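Local coordinates for protein thiosulfate reductase (Thermus thermophilus, PDB 2VPZ) that probably works as a sulfur-compound-reducing molybdoenzyme, carrying a molybdenum atom, two molybdopterin guanosine dinucleotides and one [4Fe-4S] cluster, at residues 68-72 against 562-566; 87-91 against 509-513; 192-198 against 495-499; 274-279 against 353-359. All blocks are in the same frame, centred on the assembly; numbering follows the deposited sequence.

Along the chain the four contacts are nested: interaction 4 lies within the loop closed by interaction 3, which lies within that of interaction 2, itself within that of interaction 1. Interactions 1 and 3 belong together in space, with centres about 14 Å apart, and they touch where V565 CG1 meets T499 OG1 at 3.2 Å; both use the three-stranded antiparallel sheet around 501-503. Both lie near the iron-sulfur cluster, about 8 Å from the N71 side chain and 9 Å from that of H192. Interaction 2 has the T89 side chain about 9 Å from a molybdopterin guanosine dinucleotide. Interaction 4, remote from the annotated sites, comes within about 5 Å of interaction 3 (nearest atoms; centres about 19 Å apart) without touching.

Interaction 1 (68-72 against 562-566); sequences YEANP and GTLVQ
Y68 OH and T563 OG1 lie 2.8 Å apart at the focus of this contact, a probable hydrogen bond, though that proton has another acceptor within reach. N71 lies beside them, its CG 3.7 Å from T563 OG1. Within 68-72 the chain turns so that N71 CB sits over the centre of one face of the Y68 ring, 3.9 Å above its plane. N71 crosses T563 at about a right angle, while Y68 comes in obliquely. The phenol also lies against the backbone before T563, with Y68 OH 3.2 Å from G562 C.

At T563, chi1 of -43° sends the hydroxyl toward the Y68 hydroxyl and turns the methyl the other way, toward the proline. There T563 CG2 meets P72 CD at 4.0 Å. One strand repeat further on, V565 CG2 rests 4.3 Å from P72 CG, while L564 between them points away, as expected for alternating side chains on an extended strand. F501 of the neighbouring strand 501-503 touches both P72 and T563 and backs the apolar half.

The loop following strand 62-67 is thereby seated on strand 563-565, an outer strand of a three-stranded antiparallel sheet. The N71 side chain comes within about 5 Å of that of C51, a cluster ligand, which is consistent with a second-shell place beside the [4Fe-4S] cluster.

Interaction 2 (87-91 against 509-513); sequences QTTYD and HEPLF
The Y90 ring has T89 CB on one face, 3.7 Å above the plane and over its centre, and at its edge, in plane, it meets CE1 of H509. The imidazole presents an edge as well: Y90 OH lies in the plane of the H509 ring, 3.0 Å from CE1, and the methyl of T89 comes to the same rim, with CG2 4.4 Å from NE2. The two aromatic side chains approach from opposite directions, and neither covers a face of the other.

No hydrogen bond crosses between the segments. The phenol oxygen is bonded instead to the backbone N of V62, which helps set its position beside the imidazole carbon, and R61 adds a cation-pi contact to the Y90 ring. H509 gets there with chi1 at 75°, its CG held between the backbone N and the carbonyl carbon.

L512 supplies the apolar side of the contact. Its CD2 reaches both neighbours, lying 4.2 Å from Y90 CE2 and the same distance from CG2 of T89. Residues 87-89, leading into Y90, have helical backbone angles, and Y90 N is bonded to Q87 O at 2.8 Å; further on, T89 O accepts from R94.

All four touching residues are buried. The contact joins the loop between helix 80-84 and strand 99-101 to the loop that runs from strand 501-503 to helix 518-528, and V62, at the start of strand 62-67, binds the phenol oxygen through its backbone N.

Interaction 3 (192-198 against 495-499); sequences HEPIDWE and VAHKT
H192 and A496 are joined through two waters that both end on the same carbonyl, and no direct hydrogen bond links the segments. One water donates to H192 O at 2.6 Å and to A496 O at 2.9 Å; the other accepts from H192 N at 3.2 Å and donates to A496 O. The A496 carbonyl oxygen therefore takes two water protons, and both polar ends of the H192 backbone are tied to it.

Beside the waters two histidines make a T-shaped pair. H497 turns an edge to one face of H192, with ring centroids 5.0 Å apart and planes at 85°; H497 CD2 stands above the rim of the H192 ring, 4.0 Å from ND1. T499 N, two residues on, donates to H497 ND1 at 3.2 Å from a little out of the ring plane, which probably helps orient the ring. H192 also meets the ring of W49, and its CB packs on CG1 of V495.

Charge holds the far end loosely. K498, bent at chi3 (-124°), brings NZ 3.7 Å from both D196 OD2 and E198 OE1, two long salt bridges in one network. D196 has a firmer partner in N199, which bonds its OD1.

The first segment lies in the loop from helix 168-184 to strand 202-206, and H192 and W197 also touch helix 216-227. The second runs from the end of strand 493-495 into the hairpin connection to the adjacent antiparallel strand 501-503.

Interaction 4 (274-279 against 353-359); sequences YDKEYV and LLGNYGR
From D275 and Y278 two hydrogen bonds cross to the chain from L353 to Y357, and a third caps the helix within 274-279. D275 N donates almost straight to L353 O at 2.9 Å. Y278 OH donates to Y357 O at 2.8 Å, in the carbonyl plane and on a lone pair. D275 is the N-cap, its OD1 accepting from Y278 N at 2.8 Å.

A water bridges D275 OD2 to L354 O, and the same carboxylate oxygen makes a long, weak salt bridge to R359 NH2 at 3.8 Å.

Face contacts centre on Y278. With CG opposite the backbone N (chi1 -166°), its ring takes G355 CA over one face in a CH-pi contact, 3.8 Å from the centroid. The guanidinium of R359 meets the ring edge, its own face turned to Y278 CD1.

Apolar packing comes from L353, whose CD2 touches Y274 CD1 and V279 CG2.

The end of helix 341-354, closed by a Schellman motif at G355, thus meets the start of helix 276-282. Polar groups at the two ends are largely met: L353 O by D275 N, L354 O by water, while D275 divides its oxygens, OD1 capping its own helix and OD2 facing the other segment.

Interaction 1 (68-72 against 562-566)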
loop_
_atom_site.group_PDB
_atom_site.type_symbol
_atom_site.label_atom_id
_atom_site.label_comp_id
_atom_site.label_asym_id
_atom_site.label_seq_id
_atom_site.Cartn_x
_atom_site.Cartn_y
_atom_site.Cartn_z
ATOM N N TYR A 68 -4.935 35.585 -7.827
ATOM C CA TYR A 68 -6.098 36.136 -7.075
ATOM C C TYR A 68 -7.447 35.558 -7.596
ATOM O O TYR A 68 -7.606 35.367 -8.795
ATOM C CB TYR A 68 -6.079 37.705 -6.926
ATOM C CG TYR A 68 -6.224 38.636 -8.136
ATOM C CD1 TYR A 68 -7.446 39.271 -8.445
ATOM C CD2 TYR A 68 -5.108 38.959 -8.921
ATOM C CE1 TYR A 68 -7.543 40.219 -9.512
ATOM C CE2 TYR A 68 -5.190 39.893 -9.981
ATOM C CZ TYR A 68 -6.413 40.523 -10.275
ATOM O OH TYR A 68 -6.477 41.416 -11.316
ATOM N N GLU A 69 -8.366 35.273 -6.665
ATOM C CA GLU A 69 -9.655 34.646 -6.938
ATOM C C GLU A 69 -10.519 35.175 -8.127
ATOM O O GLU A 69 -10.673 34.477 -9.113
ATOM C CB GLU A 69 -10.466 34.478 -5.600
ATOM C CG GLU A 69 -9.771 33.576 -4.482
ATOM C CD GLU A 69 -9.945 32.045 -4.673
ATOM O OE1 GLU A 69 -10.944 31.653 -5.323
ATOM O OE2 GLU A 69 -9.105 31.250 -4.143
ATOM N N ALA A 70 -11.011 36.402 -8.105
ATOM C CA ALA A 70 -11.802 36.972 -9.233
ATOM C C ALA A 70 -11.170 36.782 -10.634
ATOM O O ALA A 70 -11.862 36.414 -11.585
ATOM C CB ALA A 70 -12.096 38.498 -8.997
ATOM N N ASN A 71 -9.871 37.038 -10.774
ATOM C CA ASN A 71 -9.188 36.851 -12.068
ATOM C C ASN A 71 -9.484 35.436 -12.645
ATOM O O ASN A 71 -9.131 34.429 -12.043
ATOM C CB ASN A 71 -7.666 37.042 -11.958
ATOM C CG ASN A 71 -6.972 37.113 -13.310
ATOM O OD1 ASN A 71 -7.105 38.103 -14.036
ATOM N ND2 ASN A 71 -6.274 36.034 -13.682
ATOM N N PRO A 72 -10.174 35.354 -13.826
ATOM C CA PRO A 72 -10.489 34.057 -14.462
ATOM C C PRO A 72 -9.307 33.152 -14.909
ATOM O O PRO A 72 -9.503 31.989 -15.269
ATOM C CB PRO A 72 -11.404 34.397 -15.640
ATOM C CG PRO A 72 -11.891 35.823 -15.372
ATOM C CD PRO A 72 -10.809 36.477 -14.528
ATOM N N GLY A 562 -8.282 45.018 -10.273
ATOM C CA GLY A 562 -7.322 44.572 -11.281
ATOM C C GLY A 562 -7.777 44.062 -12.638
ATOM O O GLY A 562 -7.167 44.367 -13.696
ATOM N N THR A 563 -8.848 43.282 -12.613
ATOM C CA THR A 563 -9.548 42.638 -13.745
ATOM C C THR A 563 -11.040 43.088 -13.885
ATOM O O THR A 563 -11.681 43.356 -12.877
ATOM C CB THR A 563 -9.633 41.080 -13.593
ATOM O OG1 THR A 563 -8.409 40.561 -13.135
ATOM C CG2 THR A 563 -10.040 40.422 -14.935
ATOM N N LEU A 564 -11.568 43.145 -15.113
ATOM C CA LEU A 564 -12.980 43.484 -15.359
ATOM C C LEU A 564 -13.669 42.412 -16.284
ATOM O O LEU A 564 -13.176 42.159 -17.409
ATOM C CB LEU A 564 -13.151 44.945 -15.926
ATOM C CG LEU A 564 -14.558 45.597 -16.141
ATOM C CD1 LEU A 564 -14.640 47.047 -15.598
ATOM C CD2 LEU A 564 -14.945 45.571 -17.645
ATOM N N VAL A 565 -14.719 41.745 -15.771
ATOM C CA VAL A 565 -15.537 40.722 -16.469
ATOM C C VAL A 565 -16.845 41.386 -16.965
ATOM O O VAL A 565 -17.521 42.149 -16.236
ATOM C CB VAL A 565 -15.952 39.446 -15.573
ATOM C CG1 VAL A 565 -16.503 38.296 -16.487
ATOM C CG2 VAL A 565 -14.748 38.940 -14.762
ATOM N N GLN A 566 -17.146 41.096 -18.230
ATOM C CA GLN A 566 -18.282 41.585 -18.975
ATOM C C GLN A 566 -19.243 40.487 -19.403
ATOM O O GLN A 566 -18.926 39.296 -19.329
ATOM C CB GLN A 566 -17.800 42.280 -20.242
ATOM C CG GLN A 566 -16.961 43.495 -20.079
ATOM C CD GLN A 566 -16.860 44.202 -21.396
ATOM O OE1 GLN A 566 -17.182 43.575 -22.415
ATOM N NE2 GLN A 566 -16.446 45.464 -21.413
#

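Interaction 2 (87-91 against 509-513)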
loop_
_atom_site.group_PDB
_atom_site.type_symbol
_atom_site.label_atom_id
_atom_site.label_comp_id
_atom_site.label_asym_id
_atom_site.label_seq_id
_atom_site.Cartn_x
_atom_site.Cartn_y
_atom_site.Cartn_z
ATOM N N GLN A 87 12.811 37.355 -10.456
ATOM C CA GLN A 87 14.238 37.589 -10.272
ATOM C C GLN A 87 14.999 38.235 -11.462
ATOM O O GLN A 87 16.074 38.823 -11.273
ATOM C CB GLN A 87 15.000 36.367 -9.648
ATOM C CG GLN A 87 15.708 35.323 -10.537
ATOM C CD GLN A 87 16.888 35.862 -11.365
ATOM O OE1 GLN A 87 16.744 36.083 -12.575
ATOM N NE2 GLN A 87 18.049 36.053 -10.737
ATOM N N THR A 88 14.457 38.201 -12.684
ATOM C CA THR A 88 15.164 38.845 -13.802
ATOM C C THR A 88 15.345 40.362 -13.508
ATOM O O THR A 88 16.341 40.983 -13.895
ATOM C CB THR A 88 14.437 38.688 -15.169
ATOM O OG1 THR A 88 14.399 37.315 -15.543
ATOM C CG2 THR A 88 15.159 39.531 -16.262
ATOM N N THR A 89 14.381 40.934 -12.805
ATOM C CA THR A 89 14.435 42.330 -12.434
ATOM C C THR A 89 15.607 42.574 -11.468
ATOM O O THR A 89 16.150 43.678 -11.421
ATOM C CB THR A 89 13.108 42.799 -11.721
ATOM O OG1 THR A 89 11.973 42.423 -12.492
ATOM C CG2 THR A 89 13.119 44.321 -11.495
ATOM N N TYR A 90 16.009 41.542 -10.726
ATOM C CA TYR A 90 17.094 41.620 -9.714
ATOM C C TYR A 90 18.280 40.724 -10.019
ATOM O O TYR A 90 18.907 40.121 -9.140
ATOM C CB TYR A 90 16.531 41.329 -8.340
ATOM C CG TYR A 90 15.196 42.005 -8.144
ATOM C CD1 TYR A 90 14.014 41.257 -8.079
ATOM C CD2 TYR A 90 15.099 43.399 -8.111
ATOM C CE1 TYR A 90 12.757 41.883 -7.990
ATOM C CE2 TYR A 90 13.852 44.050 -8.018
ATOM C CZ TYR A 90 12.675 43.283 -7.958
ATOM O OH TYR A 90 11.442 43.904 -7.873
ATOM N N ASP A 91 18.582 40.673 -11.316
ATOM C CA ASP A 91 19.673 39.901 -11.881
ATOM C C ASP A 91 20.852 40.898 -12.199
ATOM O O ASP A 91 20.662 41.815 -13.002
ATOM C CB ASP A 91 19.082 39.201 -13.148
ATOM C CG ASP A 91 20.121 38.375 -13.953
ATOM O OD1 ASP A 91 21.300 38.309 -13.539
ATOM O OD2 ASP A 91 19.720 37.805 -15.009
ATOM N N HIS A 509 6.976 49.410 -8.543
ATOM C CA HIS A 509 8.062 50.345 -8.157
ATOM C C HIS A 509 8.679 50.940 -9.447
ATOM O O HIS A 509 8.448 50.371 -10.510
ATOM C CB HIS A 509 9.144 49.631 -7.256
ATOM C CG HIS A 509 10.071 48.697 -7.975
ATOM N ND1 HIS A 509 10.097 47.354 -7.743
ATOM C CD2 HIS A 509 11.059 48.924 -8.858
ATOM C CE1 HIS A 509 11.058 46.787 -8.451
ATOM N NE2 HIS A 509 11.662 47.725 -9.144
ATOM N N GLU A 510 9.441 52.031 -9.377
ATOM C CA GLU A 510 10.045 52.630 -10.581
ATOM C C GLU A 510 11.217 51.916 -11.211
ATOM O O GLU A 510 12.021 51.272 -10.498
ATOM C CB GLU A 510 10.464 54.121 -10.408
ATOM C CG GLU A 510 10.821 54.597 -8.973
ATOM C CD GLU A 510 12.305 55.018 -8.758
ATOM O OE1 GLU A 510 12.881 55.685 -9.653
ATOM O OE2 GLU A 510 12.855 54.703 -7.665
ATOM N N PRO A 511 11.350 52.008 -12.567
ATOM C CA PRO A 511 12.434 51.373 -13.324
ATOM C C PRO A 511 13.800 51.507 -12.612
ATOM O O PRO A 511 14.025 52.447 -11.835
ATOM C CB PRO A 511 12.380 52.090 -14.662
ATOM C CG PRO A 511 10.910 52.374 -14.881
ATOM C CD PRO A 511 10.366 52.644 -13.462
ATOM N N LEU A 512 14.728 50.592 -12.875
ATOM C CA LEU A 512 16.041 50.635 -12.236
ATOM C C LEU A 512 17.151 51.062 -13.217
ATOM O O LEU A 512 17.009 50.882 -14.439
ATOM C CB LEU A 512 16.333 49.263 -11.534
ATOM C CG LEU A 512 15.919 48.957 -10.057
ATOM C CD1 LEU A 512 14.864 49.970 -9.581
ATOM C CD2 LEU A 512 15.406 47.502 -9.870
ATOM N N PHE A 513 18.220 51.698 -12.735
ATOM C CA PHE A 513 19.323 52.093 -13.602
ATOM C C PHE A 513 18.840 53.084 -14.688
ATOM O O PHE A 513 18.182 54.076 -14.382
ATOM C CB PHE A 513 19.876 50.815 -14.276
ATOM C CG PHE A 513 20.199 49.684 -13.311
ATOM C CD1 PHE A 513 19.435 48.494 -13.272
ATOM C CD2 PHE A 513 21.241 49.814 -12.395
ATOM C CE1 PHE A 513 19.725 47.450 -12.342
ATOM C CE2 PHE A 513 21.559 48.799 -11.460
ATOM C CZ PHE A 513 20.797 47.617 -11.438
#

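Interaction 3 (192-198 against 495-499)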
loop_
_atom_site.group_PDB
_atom_site.type_symbol
_atom_site.label_atom_id
_atom_site.label_comp_id
_atom_site.label_asym_id
_atom_site.label_seq_id
_atom_site.Cartn_x
_atom_site.Cartn_y
_atom_site.Cartn_z
ATOM N N HIS A 192 -6.576 31.782 -25.296
ATOM C CA HIS A 192 -7.128 31.033 -24.137
ATOM C C HIS A 192 -8.080 30.009 -24.786
ATOM O O HIS A 192 -9.286 30.187 -24.732
ATOM C CB HIS A 192 -7.939 31.957 -23.169
ATOM C CG HIS A 192 -8.074 31.460 -21.762
ATOM N ND1 HIS A 192 -8.808 30.368 -21.412
ATOM C CD2 HIS A 192 -7.567 31.928 -20.618
ATOM C CE1 HIS A 192 -8.740 30.162 -20.117
ATOM N NE2 HIS A 192 -7.979 31.104 -19.605
ATOM N N GLU A 193 -7.528 28.948 -25.380
ATOM C CA GLU A 193 -8.347 27.965 -26.080
ATOM C C GLU A 193 -9.670 27.601 -25.351
ATOM O O GLU A 193 -9.643 27.137 -24.174
ATOM C CB GLU A 193 -7.499 26.732 -26.561
ATOM C CG GLU A 193 -6.145 26.423 -25.824
ATOM C CD GLU A 193 -4.861 27.190 -26.282
ATOM O OE1 GLU A 193 -4.398 27.018 -27.431
ATOM O OE2 GLU A 193 -4.288 27.945 -25.457
ATOM N N PRO A 194 -10.862 27.854 -26.008
ATOM C CA PRO A 194 -12.259 27.626 -25.589
ATOM C C PRO A 194 -12.856 26.237 -25.261
ATOM O O PRO A 194 -13.954 25.915 -25.725
ATOM C CB PRO A 194 -13.067 28.356 -26.667
ATOM C CG PRO A 194 -12.289 28.048 -27.921
ATOM C CD PRO A 194 -10.814 28.202 -27.435
ATOM N N ILE A 195 -12.137 25.440 -24.473
ATOM C CA ILE A 195 -12.568 24.087 -24.089
ATOM C C ILE A 195 -13.300 24.116 -22.739
ATOM O O ILE A 195 -12.828 24.709 -21.768
ATOM C CB ILE A 195 -11.349 23.086 -23.969
ATOM C CG1 ILE A 195 -10.598 23.031 -25.302
ATOM C CG2 ILE A 195 -11.823 21.676 -23.534
ATOM C CD1 ILE A 195 -9.644 24.215 -25.554
ATOM N N ASP A 196 -14.474 23.485 -22.720
ATOM C CA ASP A 196 -15.332 23.393 -21.534
ATOM C C ASP A 196 -14.848 22.134 -20.801
ATOM O O ASP A 196 -15.524 21.103 -20.795
ATOM C CB ASP A 196 -16.781 23.231 -21.985
ATOM C CG ASP A 196 -17.767 23.285 -20.834
ATOM O OD1 ASP A 196 -18.761 22.525 -20.866
ATOM O OD2 ASP A 196 -17.537 24.100 -19.915
ATOM N N TRP A 197 -13.674 22.213 -20.187
ATOM C CA TRP A 197 -13.087 21.067 -19.492
ATOM C C TRP A 197 -13.908 20.462 -18.360
ATOM O O TRP A 197 -13.924 19.243 -18.150
ATOM C CB TRP A 197 -11.712 21.406 -18.901
ATOM C CG TRP A 197 -10.651 21.874 -19.852
ATOM C CD1 TRP A 197 -10.344 23.171 -20.195
ATOM C CD2 TRP A 197 -9.674 21.050 -20.513
ATOM N NE1 TRP A 197 -9.247 23.188 -21.025
ATOM C CE2 TRP A 197 -8.813 21.906 -21.235
ATOM C CE3 TRP A 197 -9.442 19.666 -20.558
ATOM C CZ2 TRP A 197 -7.732 21.423 -22.002
ATOM C CZ3 TRP A 197 -8.374 19.170 -21.320
ATOM C CH2 TRP A 197 -7.532 20.057 -22.034
ATOM N N GLU A 198 -14.584 21.320 -17.613
ATOM C CA GLU A 198 -15.356 20.907 -16.451
ATOM C C GLU A 198 -16.552 19.988 -16.721
ATOM O O GLU A 198 -16.987 19.247 -15.835
ATOM C CB GLU A 198 -15.755 22.146 -15.663
ATOM C CG GLU A 198 -16.588 23.098 -16.482
ATOM C CD GLU A 198 -17.289 24.136 -15.623
ATOM O OE1 GLU A 198 -18.418 24.530 -15.969
ATOM O OE2 GLU A 198 -16.679 24.523 -14.603
ATOM N N VAL A 495 -9.193 39.525 -22.969
ATOM C CA VAL A 495 -9.278 38.085 -23.193
ATOM C C VAL A 495 -10.673 37.565 -23.610
ATOM O O VAL A 495 -11.648 37.701 -22.851
ATOM C CB VAL A 495 -8.785 37.255 -21.912
ATOM C CG1 VAL A 495 -8.702 35.742 -22.242
ATOM C CG2 VAL A 495 -7.429 37.789 -21.415
ATOM N N ALA A 496 -10.763 37.001 -24.820
ATOM C CA ALA A 496 -12.009 36.405 -25.340
ATOM C C ALA A 496 -12.244 35.160 -24.477
ATOM O O ALA A 496 -11.344 34.317 -24.277
ATOM C CB ALA A 496 -11.908 36.045 -26.842
ATOM N N HIS A 497 -13.469 35.003 -24.000
ATOM C CA HIS A 497 -13.744 33.949 -23.027
ATOM C C HIS A 497 -15.246 33.699 -22.801
ATOM O O HIS A 497 -16.103 34.450 -23.262
ATOM C CB HIS A 497 -13.084 34.418 -21.677
ATOM C CG HIS A 497 -12.939 33.390 -20.605
ATOM N ND1 HIS A 497 -13.872 33.192 -19.618
ATOM C CD2 HIS A 497 -11.967 32.513 -20.363
ATOM C CE1 HIS A 497 -13.493 32.231 -18.816
ATOM N NE2 HIS A 497 -12.325 31.797 -19.252
ATOM N N LYS A 498 -15.548 32.627 -22.063
ATOM C CA LYS A 498 -16.935 32.297 -21.664
ATOM C C LYS A 498 -17.515 33.667 -21.134
ATOM O O LYS A 498 -18.585 34.115 -21.565
ATOM C CB LYS A 498 -16.892 31.235 -20.549
ATOM C CG LYS A 498 -18.170 30.397 -20.296
ATOM C CD LYS A 498 -18.000 29.380 -19.133
ATOM C CE LYS A 498 -18.303 27.929 -19.556
ATOM N NZ LYS A 498 -19.109 27.154 -18.527
ATOM N N THR A 499 -16.785 34.301 -20.210
ATOM C CA THR A 499 -17.093 35.620 -19.637
ATOM C C THR A 499 -15.900 36.556 -19.986
ATOM O O THR A 499 -14.969 36.682 -19.177
ATOM C CB THR A 499 -17.263 35.576 -18.071
ATOM O OG1 THR A 499 -16.011 35.331 -17.447
ATOM C CG2 THR A 499 -18.286 34.499 -17.683
HETATM O O HOH W 1 -11.547 31.401 -24.598
HETATM O O HOH W 2 -8.934 33.832 -25.873
#

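Interaction 4 (274-279 against 353-359)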
loop_
_atom_site.group_PDB
_atom_site.type_symbol
_atom_site.label_atom_id
_atom_site.label_comp_id
_atom_site.label_asym_id
_atom_site.label_seq_id
_atom_site.Cartn_x
_atom_site.Cartn_y
_atom_site.Cartn_z
ATOM N N TYR A 274 -22.162 9.006 -35.659
ATOM C CA TYR A 274 -22.160 10.460 -35.568
ATOM C C TYR A 274 -23.463 11.146 -35.203
ATOM O O TYR A 274 -24.537 10.540 -35.269
ATOM C CB TYR A 274 -21.550 11.088 -36.844
ATOM C CG TYR A 274 -22.404 11.007 -38.099
ATOM C CD1 TYR A 274 -22.926 12.167 -38.692
ATOM C CD2 TYR A 274 -22.681 9.775 -38.707
ATOM C CE1 TYR A 274 -23.706 12.107 -39.865
ATOM C CE2 TYR A 274 -23.459 9.695 -39.881
ATOM C CZ TYR A 274 -23.970 10.867 -40.456
ATOM O OH TYR A 274 -24.729 10.797 -41.606
ATOM N N ASP A 275 -23.365 12.407 -34.789
ATOM C CA ASP A 275 -24.529 13.216 -34.413
ATOM C C ASP A 275 -25.230 13.719 -35.683
ATOM O O ASP A 275 -24.845 14.747 -36.279
ATOM C CB ASP A 275 -24.131 14.391 -33.528
ATOM C CG ASP A 275 -25.330 15.213 -33.076
ATOM O OD1 ASP A 275 -26.235 15.440 -33.905
ATOM O OD2 ASP A 275 -25.350 15.635 -31.899
ATOM N N LYS A 276 -26.286 13.004 -36.062
ATOM C CA LYS A 276 -27.065 13.275 -37.254
ATOM C C LYS A 276 -27.700 14.671 -37.350
ATOM O O LYS A 276 -27.528 15.391 -38.346
ATOM C CB LYS A 276 -28.101 12.148 -37.473
ATOM C CG LYS A 276 -27.518 10.728 -37.307
ATOM C CD LYS A 276 -28.292 9.634 -38.050
ATOM C CE LYS A 276 -27.759 9.396 -39.471
ATOM N NZ LYS A 276 -28.143 8.038 -40.004
ATOM N N GLU A 277 -28.409 15.069 -36.306
ATOM C CA GLU A 277 -29.034 16.394 -36.261
ATOM C C GLU A 277 -28.028 17.524 -36.432
ATOM O O GLU A 277 -28.218 18.440 -37.237
ATOM C CB GLU A 277 -29.700 16.646 -34.942
ATOM C CG GLU A 277 -30.774 15.743 -34.495
ATOM C CD GLU A 277 -31.538 16.383 -33.354
ATOM O OE1 GLU A 277 -31.734 17.619 -33.440
ATOM O OE2 GLU A 277 -31.916 15.666 -32.400
ATOM N N TYR A 278 -27.005 17.478 -35.591
ATOM C CA TYR A 278 -25.982 18.507 -35.572
ATOM C C TYR A 278 -25.439 18.748 -36.996
ATOM O O TYR A 278 -25.371 19.896 -37.436
ATOM C CB TYR A 278 -24.833 18.202 -34.569
ATOM C CG TYR A 278 -23.910 19.399 -34.257
ATOM C CD1 TYR A 278 -24.077 20.196 -33.105
ATOM C CD2 TYR A 278 -22.879 19.733 -35.132
ATOM C CE1 TYR A 278 -23.215 21.307 -32.847
ATOM C CE2 TYR A 278 -22.025 20.826 -34.892
ATOM C CZ TYR A 278 -22.189 21.614 -33.751
ATOM O OH TYR A 278 -21.329 22.671 -33.533
ATOM N N VAL A 279 -25.092 17.700 -37.733
ATOM C CA VAL A 279 -24.610 17.896 -39.106
ATOM C C VAL A 279 -25.738 18.493 -39.993
ATOM O O VAL A 279 -25.497 19.446 -40.761
ATOM C CB VAL A 279 -24.006 16.561 -39.728
ATOM C CG1 VAL A 279 -23.834 16.703 -41.256
ATOM C CG2 VAL A 279 -22.638 16.241 -39.062
ATOM N N LEU A 353 -18.451 16.069 -36.021
ATOM C CA LEU A 353 -19.171 14.777 -36.116
ATOM C C LEU A 353 -19.689 14.264 -34.746
ATOM O O LEU A 353 -20.603 13.427 -34.675
ATOM C CB LEU A 353 -18.280 13.679 -36.761
ATOM C CG LEU A 353 -17.913 13.667 -38.259
ATOM C CD1 LEU A 353 -17.194 12.358 -38.594
ATOM C CD2 LEU A 353 -19.163 13.789 -39.151
ATOM N N LEU A 354 -19.083 14.752 -33.668
ATOM C CA LEU A 354 -19.468 14.384 -32.313
ATOM C C LEU A 354 -20.541 15.367 -31.764
ATOM O O LEU A 354 -21.186 15.077 -30.757
ATOM C CB LEU A 354 -18.224 14.308 -31.376
ATOM C CG LEU A 354 -17.228 13.132 -31.511
ATOM C CD1 LEU A 354 -15.926 13.460 -30.737
ATOM C CD2 LEU A 354 -17.847 11.798 -31.008
ATOM N N GLY A 355 -20.730 16.493 -32.454
ATOM C CA GLY A 355 -21.681 17.541 -32.095
ATOM C C GLY A 355 -21.288 18.389 -30.890
ATOM O O GLY A 355 -22.156 18.946 -30.200
ATOM N N ASN A 356 -19.990 18.534 -30.634
ATOM C CA ASN A 356 -19.536 19.274 -29.451
ATOM C C ASN A 356 -19.262 20.776 -29.506
ATOM O O ASN A 356 -19.136 21.408 -28.462
ATOM C CB ASN A 356 -18.303 18.574 -28.814
ATOM C CG ASN A 356 -17.061 18.501 -29.747
ATOM O OD1 ASN A 356 -16.840 19.366 -30.602
ATOM N ND2 ASN A 356 -16.234 17.464 -29.550
ATOM N N TYR A 357 -19.193 21.369 -30.687
ATOM C CA TYR A 357 -18.872 22.800 -30.775
ATOM C C TYR A 357 -20.005 23.739 -30.332
ATOM O O TYR A 357 -21.055 23.793 -30.969
ATOM C CB TYR A 357 -18.413 23.165 -32.196
ATOM C CG TYR A 357 -17.705 24.508 -32.318
ATOM C CD1 TYR A 357 -16.314 24.601 -32.227
ATOM C CD2 TYR A 357 -18.424 25.679 -32.571
ATOM C CE1 TYR A 357 -15.647 25.827 -32.395
ATOM C CE2 TYR A 357 -17.769 26.925 -32.738
ATOM C CZ TYR A 357 -16.375 26.988 -32.651
ATOM O OH TYR A 357 -15.703 28.184 -32.817
ATOM N N GLY A 358 -19.787 24.484 -29.255
ATOM C CA GLY A 358 -20.813 25.360 -28.736
ATOM C C GLY A 358 -21.777 24.662 -27.777
ATOM O O GLY A 358 -22.815 25.228 -27.435
ATOM N N ARG A 359 -21.471 23.437 -27.369
ATOM C CA ARG A 359 -22.296 22.687 -26.426
ATOM C C ARG A 359 -21.561 22.352 -25.155
ATOM O O ARG A 359 -20.287 22.314 -25.153
ATOM C CB ARG A 359 -22.734 21.304 -26.953
ATOM C CG ARG A 359 -23.360 21.265 -28.326
ATOM C CD ARG A 359 -24.888 21.339 -28.270
ATOM N NE ARG A 359 -25.537 20.834 -29.486
ATOM C CZ ARG A 359 -25.705 19.553 -29.824
ATOM N NH1 ARG A 359 -25.272 18.581 -29.037
ATOM N NH2 ARG A 359 -26.320 19.237 -30.966
HETATM O O HOH W 3 -23.816 14.515 -29.891
#